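Local coordinates for CYTH domain-containing protein (PDB 2EEN) that is of unknown function but belongs to the CYTH family, many of whose members act on triphosphate substrates, and may do likewise, at residues I136-K141 with P147-K152. Sequence-based numbering, arbitrary orientation.
Sequences IETLVK and PEAVEK
The backbones of the end of strand 131-139, with the residues just after it, and of the first turns of helix 146-160 are nearest at Thr138 and Ala149, whose CA atoms are 7.5 Å apart, and no hydrogen bond joins the two segments. Contact rests on one small methyl: CB of Ala149 points at segment 136-141 and meets methyls of Thr138, in the strand, and Val140, just past its end, whose CB atoms both point to the helix. The closer is CG1 of Val140, 3.6 Å from CB of Ala149; chi1 of -62° swings this branch away from its own carbonyl, out to the helix. CG2 of Thr138 lies 4.1 Å from CB of Ala149, a looser touch. The threonine thus divides its branches: chi1 of -172° turns OG1 away from the backbone N to a hydrogen bond with O of Gly119 and brings CG2 round to the helix. Between the two segments the interface is therefore purely apolar and small, 105 Å² in all. Further back along the same face of the strand, Ile136 packs on Leu153, Ile156 and Leu157 of the helix, while Val150, whose CB points away from segment 136-141, touches Val4 of strand 3-9. Lys152 forms a salt bridge with Glu117. Strand 131-139 lies between strands 3-9 and 120-127 in the antiparallel sheet, and a short loop, residues 140-145, leads from it to helix 146-160, which packs back against it.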
loop_
_atom_site.group_PDB
_atom_site.type_symbol
_atom_site.label_atom_id
_atom_site.label_comp_id
_atom_site.label_asym_id
_atom_site.label_seq_id
_atom_site.Cartn_x
_atom_site.Cartn_y
_atom_site.Cartn_z
ATOM N N ILE A 136 0.109 -6.566 -25.580
ATOM C CA ILE A 136 1.109 -7.618 -25.568
ATOM C C ILE A 136 2.196 -7.170 -24.604
ATOM O O ILE A 136 2.529 -5.982 -24.526
ATOM C CB ILE A 136 1.689 -7.889 -26.979
ATOM C CG1 ILE A 136 2.565 -9.146 -26.933
ATOM C CG2 ILE A 136 2.477 -6.674 -27.478
ATOM C CD1 ILE A 136 2.888 -9.714 -28.310
ATOM N N GLU A 137 2.735 -8.115 -23.846
ATOM C CA GLU A 137 3.762 -7.788 -22.873
ATOM C C GLU A 137 4.768 -8.897 -22.662
ATOM O O GLU A 137 4.482 -10.076 -22.892
ATOM C CB GLU A 137 3.122 -7.469 -21.525
ATOM C CG GLU A 137 2.207 -8.582 -21.036
ATOM C CD GLU A 137 2.062 -8.604 -19.529
ATOM O OE1 GLU A 137 2.988 -9.100 -18.852
ATOM O OE2 GLU A 137 1.026 -8.129 -19.023
ATOM N N THR A 138 5.948 -8.497 -22.208
ATOM C CA THR A 138 7.024 -9.422 -21.901
ATOM C C THR A 138 7.975 -8.696 -20.967
ATOM O O THR A 138 8.073 -7.467 -21.006
ATOM C CB THR A 138 7.788 -9.862 -23.161
ATOM O OG1 THR A 138 8.705 -10.912 -22.813
ATOM C CG2 THR A 138 8.566 -8.690 -23.756
ATOM N N LEU A 139 8.666 -9.450 -20.122
ATOM C CA LEU A 139 9.604 -8.861 -19.176
ATOM C C LEU A 139 11.028 -8.864 -19.706
ATOM O O LEU A 139 11.432 -9.771 -20.433
ATOM C CB LEU A 139 9.555 -9.614 -17.845
ATOM C CG LEU A 139 8.210 -9.617 -17.115
ATOM C CD1 LEU A 139 8.327 -10.411 -15.825
ATOM C CD2 LEU A 139 7.780 -8.186 -16.826
ATOM N N VAL A 140 11.779 -7.828 -19.340
ATOM C CA VAL A 140 13.176 -7.688 -19.735
ATOM C C VAL A 140 13.919 -7.224 -18.490
ATOM O O VAL A 140 13.350 -6.538 -17.645
ATOM C CB VAL A 140 13.356 -6.641 -20.855
ATOM C CG1 VAL A 140 12.606 -7.078 -22.100
ATOM C CG2 VAL A 140 12.871 -5.285 -20.387
ATOM N N LYS A 141 15.190 -7.590 -18.374
ATOM C CA LYS A 141 15.952 -7.208 -17.195
ATOM C C LYS A 141 16.475 -5.777 -17.238
ATOM O O LYS A 141 16.280 -5.014 -16.294
ATOM C CB LYS A 141 17.117 -8.179 -16.987
ATOM C CG LYS A 141 17.868 -7.963 -15.685
ATOM C CD LYS A 141 18.919 -9.036 -15.465
ATOM C CE LYS A 141 19.606 -8.857 -14.123
ATOM N NZ LYS A 141 20.609 -9.928 -13.874
ATOM N N PRO A 147 14.173 -1.699 -26.197
ATOM C CA PRO A 147 14.017 -1.496 -27.639
ATOM C C PRO A 147 13.846 -2.790 -28.434
ATOM O O PRO A 147 12.947 -2.891 -29.265
ATOM C CB PRO A 147 15.285 -0.731 -28.012
ATOM C CG PRO A 147 15.509 0.112 -26.792
ATOM C CD PRO A 147 15.291 -0.888 -25.676
ATOM N N GLU A 148 14.700 -3.776 -28.175
ATOM C CA GLU A 148 14.619 -5.060 -28.874
ATOM C C GLU A 148 13.276 -5.740 -28.616
ATOM O O GLU A 148 12.631 -6.241 -29.542
ATOM C CB GLU A 148 15.737 -6.001 -28.412
ATOM C CG GLU A 148 17.147 -5.531 -28.720
ATOM C CD GLU A 148 18.205 -6.436 -28.108
ATOM O OE1 GLU A 148 18.278 -7.621 -28.504
ATOM O OE2 GLU A 148 18.959 -5.966 -27.227
ATOM N N ALA A 149 12.870 -5.765 -27.349
ATOM C CA ALA A 149 11.608 -6.390 -26.965
ATOM C C ALA A 149 10.428 -5.699 -27.633
ATOM O O ALA A 149 9.495 -6.354 -28.085
ATOM C CB ALA A 149 11.439 -6.355 -25.450
ATOM N N VAL A 150 10.467 -4.371 -27.682
ATOM C CA VAL A 150 9.394 -3.619 -28.302
ATOM C C VAL A 150 9.276 -4.016 -29.765
ATOM O O VAL A 150 8.182 -4.240 -30.266
ATOM C CB VAL A 150 9.633 -2.094 -28.198
ATOM C CG1 VAL A 150 8.634 -1.346 -29.074
ATOM C CG2 VAL A 150 9.492 -1.650 -26.746
ATOM N N GLU A 151 10.410 -4.116 -30.450
ATOM C CA GLU A 151 10.403 -4.495 -31.856
ATOM C C GLU A 151 9.794 -5.882 -32.026
ATOM O O GLU A 151 8.992 -6.117 -32.931
ATOM C CB GLU A 151 11.830 -4.480 -32.411
ATOM C CG GLU A 151 12.534 -3.143 -32.240
ATOM C CD GLU A 151 13.915 -3.115 -32.867
ATOM O OE1 GLU A 151 14.699 -4.060 -32.634
ATOM O OE2 GLU A 151 14.220 -2.139 -33.588
ATOM N N LYS A 152 10.164 -6.793 -31.136
ATOM C CA LYS A 152 9.659 -8.156 -31.186
ATOM C C LYS A 152 8.149 -8.189 -30.975
ATOM O O LYS A 152 7.418 -8.848 -31.716
ATOM C CB LYS A 152 10.349 -8.990 -30.111
ATOM C CG LYS A 152 9.831 -10.393 -29.987
ATOM C CD LYS A 152 10.436 -11.056 -28.773
ATOM C CE LYS A 152 9.962 -12.477 -28.647
ATOM N NZ LYS A 152 10.461 -13.326 -29.766
#